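Local structure of transcription termination factor NusA (Planctomyces limnophilus, 4MTN) at residues A[61-65]-A[66-70]; A[71-74]-A[75-79]; A[106-110]-A[111-115]; A[234-237]-A[238-242]. The protein probably takes part in both transcription termination and antitermination, binding core RNA polymerase and the nascent RNA. All coordinates share one frame; numbering follows the deposited sequence.

Contact 1 (A[61-65]-A[66-70])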
ATOM      1  N   VAL A  61       2.762 -40.676  21.263  1.00 92.17           N
ATOM      2  CA  VAL A  61       1.917 -39.781  22.048  1.00 92.39           C
ATOM      3  C   VAL A  61       2.369 -39.705  23.503  1.00 93.41           C
ATOM      4  O   VAL A  61       2.360 -40.706  24.220  1.00 94.85           O
ATOM      5  CB  VAL A  61       0.442 -40.223  22.005  1.00 91.91           C
ATOM      6  CG1 VAL A  61      -0.430 -39.231  22.759  1.00 91.54           C
ATOM      7  CG2 VAL A  61      -0.029 -40.361  20.565  1.00 90.58           C
ATOM      8  N   LYS A  62       2.758 -38.508  23.933  1.00 94.28           N
ATOM      9  CA  LYS A  62       3.233 -38.303  25.297  1.00 99.70           C
ATOM     10  C   LYS A  62       2.322 -37.377  26.096  1.00 98.21           C
ATOM     11  O   LYS A  62       1.845 -36.363  25.587  1.00 95.79           O
ATOM     12  CB  LYS A  62       4.655 -37.736  25.290  1.00105.35           C
ATOM     13  CG  LYS A  62       5.718 -38.696  24.786  1.00108.53           C
ATOM     14  CD  LYS A  62       7.111 -38.183  25.119  1.00114.15           C
ATOM     15  CE  LYS A  62       8.191 -39.061  24.509  1.00117.86           C
ATOM     16  NZ  LYS A  62       8.205 -38.970  23.023  1.00116.28           N
ATOM     17  N   THR A  63       2.091 -37.736  27.355  1.00100.53           N
ATOM     18  CA  THR A  63       1.354 -36.882  28.279  1.00101.85           C
ATOM     19  C   THR A  63       2.260 -36.481  29.437  1.00107.88           C
ATOM     20  O   THR A  63       2.685 -37.329  30.223  1.00112.67           O
ATOM     21  CB  THR A  63       0.094 -37.578  28.826  1.00 98.88           C
ATOM     22  OG1 THR A  63       0.454 -38.834  29.416  1.00 97.98           O
ATOM     23  CG2 THR A  63      -0.909 -37.819  27.706  1.00 95.70           C
ATOM     24  N   ASN A  64       2.554 -35.184  29.525  1.00110.17           N
ATOM     25  CA  ASN A  64       3.495 -34.647  30.507  1.00113.91           C
ATOM     26  C   ASN A  64       4.868 -35.306  30.406  1.00115.82           C
ATOM     27  O   ASN A  64       5.537 -35.529  31.415  1.00121.06           O
ATOM     28  CB  ASN A  64       2.944 -34.798  31.929  1.00119.37           C
ATOM     29  CG  ASN A  64       1.740 -33.915  32.184  1.00123.09           C
ATOM     30  OD1 ASN A  64       1.598 -32.848  31.586  1.00123.00           O
ATOM     31  ND2 ASN A  64       0.865 -34.353  33.083  1.00126.63           N
ATOM     32  N   GLY A  65       5.279 -35.615  29.179  1.00110.24           N
ATOM     33  CA  GLY A  65       6.570 -36.230  28.934  1.00108.87           C
ATOM     34  C   GLY A  65       6.557 -37.737  29.098  1.00106.51           C
ATOM     35  O   GLY A  65       7.568 -38.403  28.874  1.00106.56           O
ATOM     36  N   ARG A  66       5.407 -38.276  29.487  1.00105.74           N
ATOM     37  CA  ARG A  66       5.273 -39.709  29.724  1.00108.07           C
ATOM     38  C   ARG A  66       4.462 -40.385  28.622  1.00106.75           C
ATOM     39  O   ARG A  66       3.476 -39.831  28.138  1.00103.40           O
ATOM     40  CB  ARG A  66       4.624 -39.962  31.087  1.00111.86           C
ATOM     41  CG  ARG A  66       4.508 -41.430  31.462  1.00115.90           C
ATOM     42  CD  ARG A  66       3.737 -41.611  32.760  1.00120.75           C
ATOM     43  NE  ARG A  66       3.552 -43.021  33.092  1.00124.33           N
ATOM     44  CZ  ARG A  66       2.557 -43.772  32.631  1.00124.14           C
ATOM     45  NH1 ARG A  66       1.653 -43.247  31.814  1.00121.59           N
ATOM     46  NH2 ARG A  66       2.466 -45.046  32.986  1.00125.47           N
ATOM     47  N   GLU A  67       4.883 -41.585  28.236  1.00113.35           N
ATOM     48  CA  GLU A  67       4.179 -42.360  27.222  1.00117.74           C
ATOM     49  C   GLU A  67       2.811 -42.817  27.716  1.00117.76           C
ATOM     50  O   GLU A  67       2.558 -42.861  28.920  1.00120.31           O
ATOM     51  CB  GLU A  67       5.011 -43.575  26.806  1.00127.64           C
ATOM     52  CG  GLU A  67       6.128 -43.269  25.824  1.00135.07           C
ATOM     53  CD  GLU A  67       5.614 -43.000  24.424  1.00139.49           C
ATOM     54  OE1 GLU A  67       5.743 -43.896  23.564  1.00142.03           O
ATOM     55  OE2 GLU A  67       5.090 -41.894  24.178  1.00141.51           O
ATOM     56  N   ILE A  68       1.932 -43.153  26.779  1.00113.83           N
ATOM     57  CA  ILE A  68       0.599 -43.635  27.119  1.00106.41           C
ATOM     58  C   ILE A  68       0.466 -45.116  26.775  1.00106.75           C
ATOM     59  O   ILE A  68       1.148 -45.616  25.878  1.00105.66           O
ATOM     60  CB  ILE A  68      -0.504 -42.832  26.396  1.00 98.98           C
ATOM     61  CG1 ILE A  68      -0.453 -43.075  24.886  1.00 95.09           C
ATOM     62  CG2 ILE A  68      -0.370 -41.348  26.703  1.00 95.52           C
ATOM     63  CD1 ILE A  68      -1.616 -42.463  24.135  1.00 91.73           C
ATOM     64  N   ASP A  69      -0.397 -45.812  27.508  1.00108.81           N
ATOM     65  CA  ASP A  69      -0.598 -47.247  27.320  1.00111.73           C
ATOM     66  C   ASP A  69      -1.029 -47.586  25.898  1.00110.30           C
ATOM     67  O   ASP A  69      -1.732 -46.810  25.252  1.00107.80           O
ATOM     68  CB  ASP A  69      -1.637 -47.774  28.313  1.00114.92           C
ATOM     69  CG  ASP A  69      -1.109 -47.840  29.732  1.00119.55           C
ATOM     70  OD1 ASP A  69       0.109 -48.058  29.906  1.00120.63           O
ATOM     71  OD2 ASP A  69      -1.912 -47.675  30.675  1.00121.72           O
ATOM     72  N   ARG A  70      -0.596 -48.748  25.417  1.00114.51           N
ATOM     73  CA  ARG A  70      -0.963 -49.224  24.088  1.00117.82           C
ATOM     74  C   ARG A  70      -2.473 -49.396  23.971  1.00118.03           C
ATOM     75  O   ARG A  70      -3.047 -49.223  22.896  1.00116.43           O
ATOM     76  CB  ARG A  70      -0.260 -50.546  23.778  1.00124.42           C
ATOM     77  CG  ARG A  70       1.256 -50.472  23.829  1.00130.19           C
ATOM     78  CD  ARG A  70       1.804 -49.602  22.712  1.00132.40           C
ATOM     79  NE  ARG A  70       3.262 -49.539  22.738  1.00136.67           N
ATOM     80  CZ  ARG A  70       4.059 -50.445  22.181  1.00140.31           C
ATOM     81  NH1 ARG A  70       3.540 -51.490  21.551  1.00141.64           N
ATOM     82  NH2 ARG A  70       5.376 -50.307  22.255  1.00141.62           N
TER
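The two carbonyl groups that close this hairpin are approached differently: the Arg66 carbonyl receives the backbone N-H of Thr63 in the carbonyl plane, whereas the Thr63 carbonyl meets the N-H of Arg66 from above its plane. The first bond, Thr63 N to Arg66 O, measures 2.6 Å with an angle of 161° at the hydrogen; the return bond, Arg66 N to Thr63 O, is 3.0 Å. Together they make Thr63 and Arg66 an antiparallel hydrogen-bonded pair joined by a type I' turn, with Asn64 and Gly65 in its two positive-phi positions. Asn64 is steadied by its OD1, which accepts a hydrogen bond from the backbone N of Val47. On one face of the hairpin, the bent Glu67 chain brings OE2 to 3.3 Å from CG of Lys62; the charged ends stay apart, NZ of Lys62 lying 4.4 Å from that same OE2, too far for a salt bridge. The apolar grip is made by Ile68. Its CG1 sits between the backbone N and the carbonyl carbon (chi1 67°), which carries CD1 to 3.7 Å from CG1 of Val61, while the other branch, CG2, meets CG2 of Thr63 at 3.7 Å. In the three-stranded sheet, strand 59-63 is the middle one, between 48-52 and 66-67, and Val61 and Ile68 pack against helices 23-42 and 70-78.

Contact 2 (A[71-74]-A[75-79])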
ATOM      1  N   ASP A  71      -3.103 -49.749  25.088  1.00119.64           N
ATOM      2  CA  ASP A  71      -4.550 -49.903  25.155  1.00120.54           C
ATOM      3  C   ASP A  71      -5.272 -48.622  24.754  1.00120.05           C
ATOM      4  O   ASP A  71      -5.966 -48.581  23.738  1.00120.64           O
ATOM      5  CB  ASP A  71      -4.972 -50.322  26.564  1.00121.84           C
ATOM      6  CG  ASP A  71      -4.166 -51.493  27.087  1.00123.67           C
ATOM      7  OD1 ASP A  71      -4.615 -52.647  26.918  1.00124.92           O
ATOM      8  OD2 ASP A  71      -3.083 -51.260  27.662  1.00123.99           O
ATOM      9  N   GLU A  72      -5.100 -47.577  25.558  1.00118.34           N
ATOM     10  CA  GLU A  72      -5.762 -46.299  25.321  1.00115.23           C
ATOM     11  C   GLU A  72      -5.287 -45.636  24.030  1.00110.01           C
ATOM     12  O   GLU A  72      -6.025 -44.865  23.414  1.00107.98           O
ATOM     13  CB  GLU A  72      -5.537 -45.358  26.508  1.00118.07           C
ATOM     14  CG  GLU A  72      -4.079 -45.184  26.898  1.00121.34           C
ATOM     15  CD  GLU A  72      -3.907 -44.329  28.137  1.00124.42           C
ATOM     16  OE1 GLU A  72      -4.926 -43.850  28.677  1.00125.00           O
ATOM     17  OE2 GLU A  72      -2.751 -44.136  28.571  1.00125.62           O
ATOM     18  N   LEU A  73      -4.057 -45.935  23.624  1.00107.23           N
ATOM     19  CA  LEU A  73      -3.524 -45.418  22.369  1.00102.71           C
ATOM     20  C   LEU A  73      -4.252 -46.049  21.187  1.00104.85           C
ATOM     21  O   LEU A  73      -4.480 -45.400  20.166  1.00102.48           O
ATOM     22  CB  LEU A  73      -2.019 -45.680  22.270  1.00 97.53           C
ATOM     23  CG  LEU A  73      -1.322 -45.287  20.965  1.00 89.36           C
ATOM     24  CD1 LEU A  73      -1.538 -43.813  20.654  1.00 85.90           C
ATOM     25  CD2 LEU A  73       0.161 -45.612  21.032  1.00 88.52           C
ATOM     26  N   GLY A  74      -4.619 -47.318  21.338  1.00110.19           N
ATOM     27  CA  GLY A  74      -5.370 -48.023  20.318  1.00112.70           C
ATOM     28  C   GLY A  74      -6.757 -47.438  20.132  1.00110.12           C
ATOM     29  O   GLY A  74      -7.270 -47.377  19.014  1.00106.70           O
ATOM     30  N   ASP A  75      -7.362 -47.005  21.234  1.00105.36           N
ATOM     31  CA  ASP A  75      -8.683 -46.386  21.193  1.00103.44           C
ATOM     32  C   ASP A  75      -8.640 -45.050  20.460  1.00 97.32           C
ATOM     33  O   ASP A  75      -9.566 -44.705  19.728  1.00 94.87           O
ATOM     34  CB  ASP A  75      -9.233 -46.190  22.608  1.00105.64           C
ATOM     35  CG  ASP A  75      -9.551 -47.502  23.299  1.00108.63           C
ATOM     36  OD1 ASP A  75     -10.642 -48.057  23.054  1.00110.63           O
ATOM     37  OD2 ASP A  75      -8.713 -47.975  24.094  1.00109.69           O
ATOM     38  N   ILE A  76      -7.559 -44.303  20.663  1.00 96.96           N
ATOM     39  CA  ILE A  76      -7.385 -43.005  20.017  1.00 96.64           C
ATOM     40  C   ILE A  76      -7.202 -43.149  18.508  1.00100.70           C
ATOM     41  O   ILE A  76      -7.836 -42.439  17.726  1.00 99.17           O
ATOM     42  CB  ILE A  76      -6.176 -42.244  20.602  1.00 90.52           C
ATOM     43  CG1 ILE A  76      -6.409 -41.928  22.081  1.00 89.51           C
ATOM     44  CG2 ILE A  76      -5.918 -40.963  19.824  1.00 87.15           C
ATOM     45  CD1 ILE A  76      -5.284 -41.144  22.721  1.00 87.67           C
ATOM     46  N   LEU A  77      -6.337 -44.075  18.104  1.00107.81           N
ATOM     47  CA  LEU A  77      -6.040 -44.288  16.691  1.00109.99           C
ATOM     48  C   LEU A  77      -7.250 -44.828  15.930  1.00114.51           C
ATOM     49  O   LEU A  77      -7.404 -44.577  14.734  1.00114.30           O
ATOM     50  CB  LEU A  77      -4.857 -45.244  16.534  1.00111.35           C
ATOM     51  CG  LEU A  77      -3.531 -44.791  17.147  1.00112.18           C
ATOM     52  CD1 LEU A  77      -2.435 -45.815  16.885  1.00114.04           C
ATOM     53  CD2 LEU A  77      -3.132 -43.423  16.617  1.00110.47           C
ATOM     54  N   GLY A  78      -8.104 -45.569  16.628  1.00113.42           N
ATOM     55  CA  GLY A  78      -9.293 -46.133  16.018  1.00112.68           C
ATOM     56  C   GLY A  78     -10.465 -45.171  16.041  1.00109.46           C
ATOM     57  O   GLY A  78     -11.478 -45.394  15.379  1.00110.79           O
ATOM     58  N   ARG A  79     -10.322 -44.094  16.808  1.00105.03           N
ATOM     59  CA  ARG A  79     -11.373 -43.090  16.932  1.00103.57           C
ATOM     60  C   ARG A  79     -11.168 -41.979  15.905  1.00100.41           C
ATOM     61  O   ARG A  79     -11.966 -41.048  15.806  1.00 98.20           O
ATOM     62  CB  ARG A  79     -11.393 -42.514  18.351  1.00105.95           C
ATOM     63  CG  ARG A  79     -12.716 -41.890  18.767  1.00110.70           C
ATOM     64  CD  ARG A  79     -12.721 -41.563  20.252  1.00114.18           C
ATOM     65  NE  ARG A  79     -11.670 -40.615  20.611  1.00114.30           N
ATOM     66  CZ  ARG A  79     -11.435 -40.190  21.849  1.00115.95           C
ATOM     67  NH1 ARG A  79     -12.177 -40.631  22.856  1.00118.76           N
ATOM     68  NH2 ARG A  79     -10.457 -39.325  22.081  1.00113.73           N
TER
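Leu73 and Leu77 stand one turn apart on helix 70-78, the short helix that follows the beta hairpin of the NusA N-terminal domain. Four successive i to i+4 backbone bonds join the two halves of this segment, from Asp75 N to Asp71 O through Gly78 N to Gly74 O. The straightest is Leu77 N to Leu73 O, 3.1 Å long with 163° at the hydrogen. Near the start of the helix, Glu72 turns its carboxylate back along the chain, and OE2 accepts a hydrogen bond from the backbone N of Asp69, the N-cap residue. Because the Asp69 side chain makes no capping bond in return, this is one half of a capping box. The apolar residues Leu73, Ile76 and Leu77 give the helix its inner side: Ile76 reaches Ala37 and Leu77 reaches Ile34, both of helix 23-42, and Leu73 packs on Val61. Gly74, Asp75 and Gly78 are left on the exposed side. Ile76 runs CG1 past the carbonyl oxygen of the preceding turn, at 3.2 Å from Glu72 O. With Leu73 CG anti to the backbone N (chi1 176°) and Leu77 CG beside its own (chi1 -61°), the two chains slant across each other and meet loosely, with CD1 of Leu73 4.2 Å from CG of Leu77.

Contact 3 (A[106-110]-A[111-115])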
ATOM      1  N   ALA A 106       3.520 -14.982   3.061  1.00 41.72           N
ATOM      2  CA  ALA A 106       3.561 -13.775   3.886  1.00 40.12           C
ATOM      3  C   ALA A 106       4.920 -13.083   3.804  1.00 47.32           C
ATOM      4  O   ALA A 106       5.031 -11.883   4.063  1.00 50.84           O
ATOM      5  CB  ALA A 106       3.226 -14.103   5.328  1.00 40.47           C
ATOM      6  N   GLN A 107       5.951 -13.843   3.446  1.00 46.16           N
ATOM      7  CA  GLN A 107       7.290 -13.289   3.287  1.00 47.38           C
ATOM      8  C   GLN A 107       7.462 -12.694   1.893  1.00 45.59           C
ATOM      9  O   GLN A 107       8.450 -12.019   1.611  1.00 50.21           O
ATOM     10  CB  GLN A 107       8.353 -14.362   3.530  1.00 46.58           C
ATOM     11  CG  GLN A 107       8.169 -15.155   4.810  1.00 36.95           C
ATOM     12  CD  GLN A 107       9.287 -16.156   5.039  1.00 38.11           C
ATOM     13  OE1 GLN A 107      10.464 -15.834   4.877  1.00 43.33           O
ATOM     14  NE2 GLN A 107       8.923 -17.378   5.410  1.00 38.63           N
ATOM     15  N   LEU A 108       6.490 -12.958   1.025  1.00 39.19           N
ATOM     16  CA  LEU A 108       6.562 -12.543  -0.371  1.00 38.08           C
ATOM     17  C   LEU A 108       5.873 -11.207  -0.639  1.00 35.81           C
ATOM     18  O   LEU A 108       5.723 -10.811  -1.791  1.00 31.14           O
ATOM     19  CB  LEU A 108       5.960 -13.622  -1.272  1.00 40.54           C
ATOM     20  CG  LEU A 108       6.742 -14.934  -1.344  1.00 38.65           C
ATOM     21  CD1 LEU A 108       6.105 -15.887  -2.343  1.00 41.68           C
ATOM     22  CD2 LEU A 108       8.194 -14.664  -1.704  1.00 37.53           C
ATOM     23  N   ARG A 109       5.422 -10.534   0.415  1.00 39.62           N
ATOM     24  CA  ARG A 109       4.732  -9.255   0.256  1.00 44.70           C
ATOM     25  C   ARG A 109       5.590  -8.233  -0.484  1.00 42.72           C
ATOM     26  O   ARG A 109       6.732  -7.969  -0.106  1.00 45.21           O
ATOM     27  CB  ARG A 109       4.308  -8.697   1.617  1.00 54.06           C
ATOM     28  CG  ARG A 109       3.158  -9.455   2.258  1.00 71.45           C
ATOM     29  CD  ARG A 109       2.563  -8.695   3.435  1.00 84.83           C
ATOM     30  NE  ARG A 109       2.156  -7.342   3.066  1.00 95.73           N
ATOM     31  CZ  ARG A 109       2.711  -6.237   3.555  1.00104.61           C
ATOM     32  NH1 ARG A 109       3.692  -6.324   4.442  1.00106.49           N
ATOM     33  NH2 ARG A 109       2.281  -5.046   3.164  1.00110.12           N
ATOM     34  N   GLY A 110       5.027  -7.666  -1.547  1.00 39.57           N
ATOM     35  CA  GLY A 110       5.733  -6.697  -2.365  1.00 33.54           C
ATOM     36  C   GLY A 110       6.493  -7.343  -3.508  1.00 33.91           C
ATOM     37  O   GLY A 110       7.126  -6.653  -4.305  1.00 37.90           O
ATOM     38  N   GLN A 111       6.428  -8.669  -3.591  1.00 33.75           N
ATOM     39  CA  GLN A 111       7.170  -9.410  -4.609  1.00 36.47           C
ATOM     40  C   GLN A 111       6.266  -9.948  -5.711  1.00 40.82           C
ATOM     41  O   GLN A 111       5.123 -10.329  -5.462  1.00 45.02           O
ATOM     42  CB  GLN A 111       7.943 -10.565  -3.969  1.00 30.69           C
ATOM     43  CG  GLN A 111       9.043 -10.119  -3.030  1.00 46.23           C
ATOM     44  CD  GLN A 111      10.130  -9.344  -3.746  1.00 49.84           C
ATOM     45  OE1 GLN A 111      10.487  -9.661  -4.880  1.00 54.09           O
ATOM     46  NE2 GLN A 111      10.656  -8.318  -3.088  1.00 48.28           N
ATOM     47  N   ILE A 112       6.797  -9.986  -6.929  1.00 43.70           N
ATOM     48  CA  ILE A 112       6.050 -10.468  -8.085  1.00 44.71           C
ATOM     49  C   ILE A 112       5.784 -11.967  -8.001  1.00 44.23           C
ATOM     50  O   ILE A 112       6.690 -12.758  -7.741  1.00 43.41           O
ATOM     51  CB  ILE A 112       6.795 -10.164  -9.406  1.00 40.50           C
ATOM     52  CG1 ILE A 112       6.677  -8.680  -9.755  1.00 41.78           C
ATOM     53  CG2 ILE A 112       6.239 -11.002 -10.548  1.00 37.21           C
ATOM     54  CD1 ILE A 112       7.286  -8.320 -11.096  1.00 42.05           C
ATOM     55  N   VAL A 113       4.527 -12.342  -8.213  1.00 42.13           N
ATOM     56  CA  VAL A 113       4.134 -13.742  -8.290  1.00 44.17           C
ATOM     57  C   VAL A 113       3.335 -13.941  -9.574  1.00 48.23           C
ATOM     58  O   VAL A 113       2.580 -13.060  -9.980  1.00 49.91           O
ATOM     59  CB  VAL A 113       3.307 -14.170  -7.054  1.00 46.93           C
ATOM     60  CG1 VAL A 113       2.769 -15.580  -7.218  1.00 49.57           C
ATOM     61  CG2 VAL A 113       4.154 -14.077  -5.795  1.00 44.13           C
ATOM     62  N   SER A 114       3.513 -15.089 -10.222  1.00 51.93           N
ATOM     63  CA  SER A 114       2.829 -15.363 -11.479  1.00 52.17           C
ATOM     64  C   SER A 114       1.833 -16.509 -11.341  1.00 50.93           C
ATOM     65  O   SER A 114       1.964 -17.360 -10.462  1.00 51.94           O
ATOM     66  CB  SER A 114       3.842 -15.682 -12.580  1.00 57.53           C
ATOM     67  OG  SER A 114       3.184 -15.998 -13.795  1.00 68.98           O
ATOM     68  N   GLY A 115       0.829 -16.518 -12.213  1.00 53.30           N
ATOM     69  CA  GLY A 115      -0.178 -17.562 -12.205  1.00 53.39           C
ATOM     70  C   GLY A 115      -1.100 -17.489 -13.406  1.00 57.53           C
ATOM     71  O   GLY A 115      -0.849 -16.738 -14.348  1.00 60.32           O
TER
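Two successive bends, chi1 -66° and chi2 -64°, fold the Gln111 side chain back over the turn that precedes it. The turn's backbone sets CB of Gln111 3.1 Å from Leu108 O, chi1 keeps CG at 3.6 Å from the same oxygen, and the bend at chi2 turns the amide toward the Gly110 carbonyl without bonding to it: NE2 of Gln111 is still 4.1 Å from Gly110 O. The backbone beneath is a type II turn from Leu108 to Gln111, and Gly110, with no side chain, takes the positive phi of 90° there. One hydrogen bond closes the turn, Gln111 N to Leu108 O at 2.9 Å, with the donor tilted from the carbonyl plane. Beyond it, the leucine and valine side chains make a light apolar touch, CD1 of Leu108 lying 4.4 Å from CG2 of Val113. The Arg109 chain leads off in another direction, and its NE is hydrogen-bonded to the carbonyl oxygen of Leu158. This turn lets the chain leave the end of helix 87-105 and enter strand 112-120, the first strand of the S1 domain, which has the OB fold. Gly110, Gln111 and Val113 are tied by backbone bonds to strand 152-162, at Val157 and Ala155, while helix 176-186 packs on Ile112 and its Arg181 binds the carbonyl oxygen of Gly110.

Contact 4 (A[234-237]-A[238-242]). With SO4 (sulfate ion), chain C.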
ATOM      1  N   ARG A 234      10.131   1.822 -21.313  1.00 49.19           N
ATOM      2  CA  ARG A 234       8.866   1.693 -22.028  1.00 51.27           C
ATOM      3  C   ARG A 234       8.341   0.261 -21.985  1.00 52.17           C
ATOM      4  O   ARG A 234       7.132   0.040 -22.001  1.00 58.81           O
ATOM      5  CB  ARG A 234       9.013   2.152 -23.479  1.00 51.50           C
ATOM      6  CG  ARG A 234       9.099   3.659 -23.652  1.00 56.82           C
ATOM      7  CD  ARG A 234       8.923   4.048 -25.110  1.00 65.11           C
ATOM      8  NE  ARG A 234       9.683   3.169 -25.993  1.00 70.79           N
ATOM      9  CZ  ARG A 234      10.965   3.343 -26.298  1.00 76.46           C
ATOM     10  NH1 ARG A 234      11.636   4.370 -25.792  1.00 75.81           N
ATOM     11  NH2 ARG A 234      11.575   2.489 -27.108  1.00 79.91           N
ATOM     12  N   ASN A 235       9.254  -0.706 -21.938  1.00 49.31           N
ATOM     13  CA  ASN A 235       8.874  -2.111 -21.825  1.00 54.18           C
ATOM     14  C   ASN A 235       8.067  -2.365 -20.557  1.00 54.29           C
ATOM     15  O   ASN A 235       7.077  -3.095 -20.573  1.00 49.94           O
ATOM     16  CB  ASN A 235      10.109  -3.015 -21.846  1.00 60.25           C
ATOM     17  CG  ASN A 235      10.689  -3.180 -23.238  1.00 73.30           C
ATOM     18  OD1 ASN A 235       9.989  -3.021 -24.239  1.00 79.87           O
ATOM     19  ND2 ASN A 235      11.975  -3.508 -23.309  1.00 79.11           N
ATOM     20  N   VAL A 236       8.500  -1.750 -19.461  1.00 40.08           N
ATOM     21  CA  VAL A 236       7.778  -1.829 -18.198  1.00 40.10           C
ATOM     22  C   VAL A 236       6.418  -1.154 -18.341  1.00 50.72           C
ATOM     23  O   VAL A 236       5.407  -1.654 -17.846  1.00 49.96           O
ATOM     24  CB  VAL A 236       8.576  -1.173 -17.050  1.00 44.51           C
ATOM     25  CG1 VAL A 236       7.752  -1.131 -15.773  1.00 45.13           C
ATOM     26  CG2 VAL A 236       9.881  -1.917 -16.819  1.00 38.74           C
ATOM     27  N   GLY A 237       6.401  -0.023 -19.041  1.00 49.93           N
ATOM     28  CA  GLY A 237       5.180   0.731 -19.255  1.00 48.34           C
ATOM     29  C   GLY A 237       4.148  -0.013 -20.079  1.00 51.30           C
ATOM     30  O   GLY A 237       2.947   0.112 -19.839  1.00 57.65           O
ATOM     31  N   GLU A 238       4.612  -0.789 -21.054  1.00 52.77           N
ATOM     32  CA  GLU A 238       3.712  -1.557 -21.907  1.00 63.22           C
ATOM     33  C   GLU A 238       3.144  -2.756 -21.159  1.00 68.53           C
ATOM     34  O   GLU A 238       2.043  -3.218 -21.453  1.00 72.19           O
ATOM     35  CB  GLU A 238       4.430  -2.018 -23.177  1.00 71.33           C
ATOM     36  CG  GLU A 238       4.860  -0.881 -24.091  1.00 81.64           C
ATOM     37  CD  GLU A 238       3.704   0.017 -24.493  1.00 92.80           C
ATOM     38  OE1 GLU A 238       2.585  -0.499 -24.698  1.00 95.34           O
ATOM     39  OE2 GLU A 238       3.916   1.244 -24.599  1.00 99.07           O
ATOM     40  N   GLU A 239       3.903  -3.255 -20.189  1.00 71.51           N
ATOM     41  CA  GLU A 239       3.436  -4.341 -19.336  1.00 74.58           C
ATOM     42  C   GLU A 239       2.345  -3.835 -18.400  1.00 71.47           C
ATOM     43  O   GLU A 239       1.535  -4.611 -17.893  1.00 77.78           O
ATOM     44  CB  GLU A 239       4.595  -4.938 -18.536  1.00 82.52           C
ATOM     45  CG  GLU A 239       5.608  -5.695 -19.382  1.00 93.52           C
ATOM     46  CD  GLU A 239       6.889  -6.002 -18.627  1.00 99.91           C
ATOM     47  OE1 GLU A 239       7.058  -5.484 -17.504  1.00101.76           O
ATOM     48  OE2 GLU A 239       7.728  -6.760 -19.158  1.00100.80           O
ATOM     49  N   LEU A 240       2.335  -2.526 -18.176  1.00 64.98           N
ATOM     50  CA  LEU A 240       1.338  -1.889 -17.324  1.00 59.24           C
ATOM     51  C   LEU A 240       0.167  -1.348 -18.139  1.00 61.90           C
ATOM     52  O   LEU A 240      -0.740  -0.717 -17.596  1.00 65.24           O
ATOM     53  CB  LEU A 240       1.977  -0.767 -16.507  1.00 51.07           C
ATOM     54  CG  LEU A 240       3.119  -1.204 -15.590  1.00 47.39           C
ATOM     55  CD1 LEU A 240       3.701  -0.010 -14.855  1.00 47.99           C
ATOM     56  CD2 LEU A 240       2.643  -2.265 -14.611  1.00 45.91           C
ATOM     57  N   GLY A 241       0.191  -1.593 -19.446  1.00 58.77           N
ATOM     58  CA  GLY A 241      -0.896  -1.183 -20.317  1.00 60.73           C
ATOM     59  C   GLY A 241      -0.771   0.220 -20.881  1.00 58.97           C
ATOM     60  O   GLY A 241      -1.775   0.862 -21.191  1.00 59.97           O
ATOM     61  N   GLY A 242       0.461   0.699 -21.020  1.00 54.83           N
ATOM     62  CA  GLY A 242       0.704   2.015 -21.581  1.00 47.59           C
ATOM     63  C   GLY A 242       0.862   3.097 -20.533  1.00 53.73           C
ATOM     64  O   GLY A 242       0.723   4.285 -20.825  1.00 57.83           O
TER
HETATM   65  S   SO4 C 502      12.326   0.238 -29.481  0.50 77.30           S
HETATM   66  O1  SO4 C 502      12.393   1.681 -29.269  0.50 75.92           O
HETATM   67  O2  SO4 C 502      11.323  -0.338 -28.591  0.50 73.40           O
HETATM   68  O3  SO4 C 502      11.961  -0.034 -30.868  0.50 78.59           O
HETATM   69  O4  SO4 C 502      13.629  -0.356 -29.198  0.50 76.43           O
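Leu240 lays its branch point over the carbonyl of the preceding turn, CG lying 3.2 Å from Val236 O. With CG beside the backbone N (chi1 -59°), its CD1 also comes to 4.3 Å from CG1 of Val236, and both residues pack on Leu182 of helix 176-186. Glu239 runs its extended chain past Asn235, CG 3.2 Å from Asn235 O, and its carboxylate makes a long, weak ion pair with Arg154. At the opposite end, Arg234 is held through NH1 by the carbonyl oxygen of Arg229. A sulfate, probably from the crystallisation liquor, lies at the guanidinium edge; NH2 of Arg234 gives its O2 a weak hydrogen bond of 3.2 Å, though the ion sits too close to NH2 for its placement to be trusted in detail. Past Glu239 the helix stops. Gly237 O accepts a bond from Gly242 N at 2.8 Å, Gly241 N returns to Glu238 O at 3.2 Å, and Gly241 turns to a phi of 88°. These features make a Schellman motif, closing helix 231-239 of the first of NusA's two KH domains. This helix follows the Arg229-containing GXXG loop, which in KH domains generally contacts nucleic acid.

Contacts 1 and 2 belong together: both lie in the N-terminal domain, far from the centre of the chain, and they touch, CD1 of Ile68 packing 3.7 Å from CD1 of Leu73. Contact 1 is partly buried and combines turn bonds with apolar packing; contact 2 is largely a surface helix with a greasy inner side. Contact 3, about 42 Å from contact 1 centre to centre, is another surface contact, a turn with little side-chain packing. Contact 4 is partly buried and ends a helix. Contacts 3 and 4, about 20 Å apart between centres, do not touch, yet both pack against helix 176-186.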